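Local coordinates for protein L-lysine 6-oxidase (Marinomonas mediterranea, PDB 3WEU) that oxidises the epsilon-amino group of L-lysine with a cysteine tryptophylquinone cofactor, releasing ammonium and the hydrogen peroxide that makes it antibacterial, at residues Val47-Glu52 and Leu629-Asp634; Asp588-Glu593 and Gly607-Tyr612. One frame throughout, in Å; residues are numbered along the deposited sequence.

From the N terminus, the chain first reaches 47-52, in the loop between strands 42-43 and 58-66 of the N-terminal region. It then runs through 576 residues before 629-634 returns to that loop, so interaction 1 closes a very long loop. Interaction 2 is nested inside it: 588-593 leads through helix 596-602 and comes back at 607-612, pairing two short strands. The contacts lie about 14 Å apart, centre to centre, and touch directly. Tyr612 OH is 2.7 Å from Ala630 O, probably hydrogen-bonded, and Ile632 CD1 packs on Val589 CG1. The 629-634 segment thus has the N-terminal loop and the paired strands of 588-612 as neighbours.

Interaction 1. Residues Val47-Glu52 and Leu629-Asp634; sequences VNFKDE and LAFIRD. With EDO (1,2-ethanediol), chain L.
A loop of the N-terminal region, between strands 42-43 and 58-66, docks here on the start of strand 631-634 through an offset stack of Phe49 on Phe631. The two rings are almost parallel, with planes 8° apart and centroids separated by 4.2 Å. The slip is such that Phe49 CB, rather than its ring centre, sits over the middle of the Phe631 ring, a CH-pi contact 3.6 Å from the centroid. Phe631 CD2 in turn lies over the Phe49 face, displaced from its centre toward the rim, and Phe49 CD1 comes within 3.4 Å of Phe631 CG.

Polar bonds flank the stack. Lys50 has CG anti to its own carbonyl carbon (chi1 -58°), and the chain beyond is extended. Its CE passes the edge of the Phe631 ring, 3.8 Å from CE1, and NZ goes on to donate to Leu629 O at 2.8 Å, arriving above the carbonyl plane. The same ammonium also donates to Ser627 O and Glu649 O, so three backbone carbonyls hold this buried group. Further along the strand, the Arg633 chain bends at chi3, where NE leaves the extended line, and its guanidinium meets the loop. Arg633 NH1 donates to Val47 O at 2.8 Å, with an N-H...O angle of 147°, and lies 3.7 Å from Phe49 CE1.

Glu35 accepts from Val47 N and Glu649 from Phe49 N. At the far end of the loop segment, Glu52 N donates to O1 of an ethanediol at 2.9 Å; that molecule, probably from the crystallisation liquor, also bonds Asn21. Strand 631-634 pairs on its own account with 645-648 in a two-stranded antiparallel sheet. The arrangement is that of an irregular loop packed on a strand through an offset aromatic stack, joining the N-terminal region to the C-terminal part of the chain.

Interaction 2. Residues Asp588-Glu593 and Gly607-Tyr612; sequences DVLTGE and GQQINY
Val589 and Ile610 form the hydrogen-bonded pair at the middle of a short antiparallel pairing, with Val589 N donating to Ile610 O at 3.1 Å and Ile610 N to Val589 O at 2.7 Å. The strand directions are 131° apart, well short of straight antiparallel. Beyond the strands the pairing continues: Thr591 N donates to Gln608 O, and Gly607 N to Thr591 O.

On the Val589 and Ile610 face, Ile610 has CG1 between its backbone N and carbonyl carbon (chi1 75°). Its CD1 reaches across to the facing strand and the residue after it, 3.1 Å from Val589 O and 3.5 Å from Thr591 CG2; the Ile610 and Thr591 side chains cross at about a right angle. Val589 CG2 rests against Tyr612 CA and CB, and the tyrosine hydroxyl reaches Ala630 O.

These strands make a two-stranded antiparallel sheet whose connection carries helix 596-602. Close to that connection, Thr591 OG1 takes the N-H of Gln608 at 3.0 Å and is also bonded to Pro605 O. Gly607 adopts a positive phi of 89°, where a beta-carbon would jam against the preceding carbonyl oxygen.

The opposite face carries Asp588, Leu590, Gln609 and Asn611. The Gln609 amide lies against Asp588, its CD 3.5 Å from the aspartate CB, while NE2 bonds to Asn314 OD1 and, through a water, to Asp588 O. A second water links Asp588 OD2 to Asn611 ND2, and Tyr579 OH holds the other carboxylate oxygen, OD1. Leu590 CD2 packs 3.9 Å from Gln609 CB.

Interaction 1. Residues Val47-Glu52 and Leu629-Asp634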
loop_
_atom_site.group_PDB
_atom_site.type_symbol
_atom_site.label_atom_id
_atom_site.label_comp_id
_atom_site.label_asym_id
_atom_site.label_seq_id
_atom_site.Cartn_x
_atom_site.Cartn_y
_atom_site.Cartn_z
ATOM N N VAL A 47 25.832 -31.848 -12.400
ATOM C CA VAL A 47 26.977 -31.013 -12.155
ATOM C C VAL A 47 26.461 -29.708 -11.582
ATOM O O VAL A 47 26.654 -29.493 -10.395
ATOM C CB VAL A 47 27.790 -30.818 -13.446
ATOM C CG1 VAL A 47 28.967 -29.893 -13.201
ATOM C CG2 VAL A 47 28.235 -32.184 -13.998
ATOM N N ASN A 48 25.846 -28.830 -12.381
ATOM C CA ASN A 48 25.232 -27.616 -11.853
ATOM C C ASN A 48 23.714 -27.613 -11.925
ATOM O O ASN A 48 23.173 -28.008 -12.938
ATOM C CB ASN A 48 25.763 -26.396 -12.583
ATOM C CG ASN A 48 27.261 -26.160 -12.344
ATOM O OD1 ASN A 48 27.813 -26.437 -11.309
ATOM N ND2 ASN A 48 27.904 -25.708 -13.348
ATOM N N PHE A 49 23.045 -27.156 -10.872
ATOM C CA PHE A 49 21.608 -27.126 -10.883
ATOM C C PHE A 49 21.081 -25.977 -11.747
ATOM O O PHE A 49 19.909 -25.996 -12.197
ATOM C CB PHE A 49 21.094 -26.909 -9.472
ATOM C CG PHE A 49 21.308 -28.062 -8.568
ATOM C CD1 PHE A 49 22.314 -28.036 -7.607
ATOM C CD2 PHE A 49 20.455 -29.189 -8.660
ATOM C CE1 PHE A 49 22.494 -29.116 -6.728
ATOM C CE2 PHE A 49 20.645 -30.261 -7.756
ATOM C CZ PHE A 49 21.661 -30.224 -6.836
ATOM N N LYS A 50 21.923 -24.960 -11.909
ATOM C CA LYS A 50 21.550 -23.745 -12.628
ATOM C C LYS A 50 22.417 -23.624 -13.877
ATOM O O LYS A 50 23.526 -24.136 -13.938
ATOM C CB LYS A 50 21.754 -22.491 -11.791
ATOM C CG LYS A 50 20.970 -22.493 -10.486
ATOM C CD LYS A 50 20.957 -21.125 -9.883
ATOM C CE LYS A 50 20.372 -21.117 -8.479
ATOM N NZ LYS A 50 20.363 -19.820 -7.842
ATOM N N ASP A 51 21.898 -22.951 -14.875
ATOM C CA ASP A 51 22.707 -22.683 -16.066
ATOM C C ASP A 51 23.605 -21.508 -15.820
ATOM O O ASP A 51 23.672 -20.941 -14.720
ATOM C CB ASP A 51 21.780 -22.462 -17.276
ATOM C CG ASP A 51 21.008 -21.208 -17.225
ATOM O OD1 ASP A 51 21.218 -20.296 -16.397
ATOM O OD2 ASP A 51 20.108 -21.098 -18.053
ATOM N N GLU A 52 24.342 -21.105 -16.854
ATOM C CA GLU A 52 25.334 -20.056 -16.674
ATOM C C GLU A 52 24.757 -18.734 -16.325
ATOM O O GLU A 52 25.427 -17.942 -15.698
ATOM C CB GLU A 52 26.234 -19.920 -17.925
ATOM C CG GLU A 52 27.246 -21.053 -17.988
ATOM C CD GLU A 52 28.394 -20.761 -18.955
ATOM O OE1 GLU A 52 28.169 -20.040 -19.962
ATOM O OE2 GLU A 52 29.525 -21.239 -18.696
ATOM N N LEU A 629 18.079 -18.292 -5.220
ATOM C CA LEU A 629 18.524 -18.974 -3.967
ATOM C C LEU A 629 19.435 -20.134 -4.223
ATOM O O LEU A 629 19.518 -20.666 -5.334
ATOM C CB LEU A 629 17.356 -19.422 -3.094
ATOM C CG LEU A 629 16.499 -18.233 -2.645
ATOM C CD1 LEU A 629 15.109 -18.609 -2.156
ATOM C CD2 LEU A 629 17.179 -17.440 -1.552
ATOM N N ALA A 630 20.188 -20.496 -3.189
ATOM C CA ALA A 630 21.201 -21.507 -3.295
ATOM C C ALA A 630 20.613 -22.911 -3.298
ATOM O O ALA A 630 19.528 -23.167 -2.749
ATOM C CB ALA A 630 22.124 -21.407 -2.107
ATOM N N PHE A 631 21.400 -23.833 -3.813
ATOM C CA PHE A 631 21.164 -25.247 -3.599
ATOM C C PHE A 631 22.144 -25.709 -2.554
ATOM O O PHE A 631 23.389 -25.516 -2.689
ATOM C CB PHE A 631 21.418 -26.027 -4.878
ATOM C CG PHE A 631 20.312 -25.884 -5.869
ATOM C CD1 PHE A 631 20.178 -24.715 -6.607
ATOM C CD2 PHE A 631 19.304 -26.841 -5.944
ATOM C CE1 PHE A 631 19.090 -24.539 -7.465
ATOM C CE2 PHE A 631 18.216 -26.685 -6.813
ATOM C CZ PHE A 631 18.129 -25.526 -7.587
ATOM N N ILE A 632 21.605 -26.329 -1.539
ATOM C CA ILE A 632 22.416 -26.858 -0.417
ATOM C C ILE A 632 22.858 -28.254 -0.812
ATOM O O ILE A 632 22.040 -29.115 -1.078
ATOM C CB ILE A 632 21.622 -26.900 0.907
ATOM C CG1 ILE A 632 20.899 -25.590 1.144
ATOM C CG2 ILE A 632 22.521 -27.261 2.080
ATOM C CD1 ILE A 632 21.760 -24.319 1.100
ATOM N N ARG A 633 24.173 -28.470 -0.854
ATOM C CA ARG A 633 24.703 -29.706 -1.330
ATOM C C ARG A 633 26.014 -30.145 -0.669
ATOM O O ARG A 633 26.759 -29.307 -0.112
ATOM C CB ARG A 633 24.815 -29.596 -2.822
ATOM C CG ARG A 633 26.127 -29.755 -3.463
ATOM C CD ARG A 633 26.037 -29.617 -4.965
ATOM N NE ARG A 633 26.175 -30.861 -5.614
ATOM C CZ ARG A 633 26.169 -30.993 -6.940
ATOM N NH1 ARG A 633 25.979 -29.940 -7.737
ATOM N NH2 ARG A 633 26.380 -32.152 -7.482
ATOM N N ASP A 634 26.233 -31.466 -0.677
ATOM C CA ASP A 634 27.343 -32.046 -0.024
ATOM C C ASP A 634 28.611 -31.834 -0.881
ATOM O O ASP A 634 28.736 -32.408 -1.981
ATOM C CB ASP A 634 27.105 -33.518 0.278
ATOM C CG ASP A 634 28.228 -34.169 1.034
ATOM O OD1 ASP A 634 29.179 -33.511 1.460
ATOM O OD2 ASP A 634 28.169 -35.438 1.156
HETATM C C1 EDO L . 24.721 -24.079 -19.649
HETATM O O1 EDO L . 24.464 -22.753 -19.256
HETATM C C2 EDO L . 24.959 -24.857 -18.414
HETATM O O2 EDO L . 23.713 -25.524 -18.094
#

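Interaction 2. Residues Asp588-Glu593 and Gly607-Tyr612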
loop_
_atom_site.group_PDB
_atom_site.type_symbol
_atom_site.label_atom_id
_atom_site.label_comp_id
_atom_site.label_asym_id
_atom_site.label_seq_id
_atom_site.Cartn_x
_atom_site.Cartn_y
_atom_site.Cartn_z
ATOM N N ASP A 588 18.798 -22.180 8.103
ATOM C CA ASP A 588 20.107 -21.877 8.664
ATOM C C ASP A 588 21.110 -22.757 7.937
ATOM O O ASP A 588 21.073 -23.970 8.082
ATOM C CB ASP A 588 20.105 -22.150 10.141
ATOM C CG ASP A 588 18.908 -21.532 10.828
ATOM O OD1 ASP A 588 17.869 -22.194 10.985
ATOM O OD2 ASP A 588 18.992 -20.338 11.135
ATOM N N VAL A 589 21.939 -22.127 7.111
ATOM C CA VAL A 589 22.828 -22.831 6.170
ATOM C C VAL A 589 24.214 -22.255 6.187
ATOM O O VAL A 589 24.418 -21.102 6.641
ATOM C CB VAL A 589 22.279 -22.788 4.735
ATOM C CG1 VAL A 589 20.962 -23.513 4.632
ATOM C CG2 VAL A 589 22.193 -21.381 4.193
ATOM N N LEU A 590 25.183 -23.037 5.686
ATOM C CA LEU A 590 26.600 -22.630 5.690
ATOM C C LEU A 590 26.959 -21.992 4.376
ATOM O O LEU A 590 26.566 -22.502 3.289
ATOM C CB LEU A 590 27.492 -23.863 5.945
ATOM C CG LEU A 590 27.258 -24.643 7.244
ATOM C CD1 LEU A 590 28.293 -25.771 7.308
ATOM C CD2 LEU A 590 27.464 -23.680 8.409
ATOM N N THR A 591 27.667 -20.857 4.440
ATOM C CA THR A 591 28.177 -20.259 3.270
ATOM C C THR A 591 29.220 -21.157 2.659
ATOM O O THR A 591 30.028 -21.783 3.354
ATOM C CB THR A 591 28.827 -18.888 3.541
ATOM O OG1 THR A 591 29.747 -19.067 4.632
ATOM C CG2 THR A 591 27.802 -17.896 3.910
ATOM N N GLY A 592 29.247 -21.131 1.338
ATOM C CA GLY A 592 30.038 -22.060 0.523
ATOM C C GLY A 592 31.117 -21.510 -0.446
ATOM O O GLY A 592 31.786 -22.293 -1.118
ATOM N N GLU A 593 31.207 -20.187 -0.640
ATOM C CA GLU A 593 32.154 -19.645 -1.653
ATOM C C GLU A 593 33.565 -19.741 -1.048
ATOM O O GLU A 593 33.834 -19.135 -0.046
ATOM C CB GLU A 593 31.782 -18.195 -1.972
ATOM C CG GLU A 593 30.346 -18.071 -2.538
ATOM C CD GLU A 593 30.128 -18.678 -3.893
ATOM O OE1 GLU A 593 31.152 -18.979 -4.592
ATOM O OE2 GLU A 593 28.946 -18.890 -4.259
ATOM N N GLY A 607 31.880 -21.057 5.412
ATOM C CA GLY A 607 31.783 -21.881 6.623
ATOM C C GLY A 607 30.959 -21.213 7.727
ATOM O O GLY A 607 30.836 -21.767 8.818
ATOM N N GLN A 608 30.307 -20.061 7.431
ATOM C CA GLN A 608 29.562 -19.342 8.428
ATOM C C GLN A 608 28.082 -19.697 8.272
ATOM O O GLN A 608 27.614 -19.750 7.114
ATOM C CB GLN A 608 29.708 -17.841 8.181
ATOM C CG GLN A 608 29.061 -17.016 9.290
ATOM C CD GLN A 608 29.266 -15.542 9.171
ATOM O OE1 GLN A 608 30.088 -15.069 8.388
ATOM N NE2 GLN A 608 28.475 -14.798 9.936
ATOM N N GLN A 609 27.335 -19.922 9.372
ATOM C CA GLN A 609 25.938 -20.210 9.262
ATOM C C GLN A 609 25.154 -18.939 9.127
ATOM O O GLN A 609 25.315 -18.058 9.925
ATOM C CB GLN A 609 25.411 -21.001 10.447
ATOM C CG GLN A 609 24.032 -21.590 10.175
ATOM C CD GLN A 609 23.391 -22.100 11.443
ATOM O OE1 GLN A 609 23.061 -21.306 12.350
ATOM N NE2 GLN A 609 23.308 -23.428 11.569
ATOM N N ILE A 610 24.326 -18.822 8.134
ATOM C CA ILE A 610 23.580 -17.591 7.921
ATOM C C ILE A 610 22.223 -17.926 7.412
ATOM O O ILE A 610 21.912 -19.047 7.098
ATOM C CB ILE A 610 24.272 -16.646 6.882
ATOM C CG1 ILE A 610 24.137 -17.078 5.450
ATOM C CG2 ILE A 610 25.692 -16.373 7.258
ATOM C CD1 ILE A 610 24.516 -18.448 5.103
ATOM N N ASN A 611 21.374 -16.921 7.325
ATOM C CA ASN A 611 20.016 -17.176 6.844
ATOM C C ASN A 611 19.955 -17.483 5.340
ATOM O O ASN A 611 20.454 -16.724 4.444
ATOM C CB ASN A 611 19.084 -16.023 7.186
ATOM C CG ASN A 611 17.655 -16.280 6.672
ATOM O OD1 ASN A 611 17.216 -15.768 5.642
ATOM N ND2 ASN A 611 16.920 -17.064 7.425
ATOM N N TYR A 612 19.322 -18.603 5.043
ATOM C CA TYR A 612 19.227 -19.083 3.668
ATOM C C TYR A 612 18.581 -18.054 2.695
ATOM O O TYR A 612 18.939 -17.959 1.526
ATOM C CB TYR A 612 18.390 -20.372 3.643
ATOM C CG TYR A 612 18.052 -20.910 2.270
ATOM C CD1 TYR A 612 19.015 -21.575 1.508
ATOM C CD2 TYR A 612 16.799 -20.751 1.721
ATOM C CE1 TYR A 612 18.742 -22.071 0.266
ATOM C CE2 TYR A 612 16.513 -21.257 0.495
ATOM C CZ TYR A 612 17.502 -21.893 -0.243
ATOM O OH TYR A 612 17.243 -22.353 -1.481
HETATM O O HOH W 1 23.400 -25.223 9.291
HETATM O O HOH W 2 18.188 -17.831 10.007
#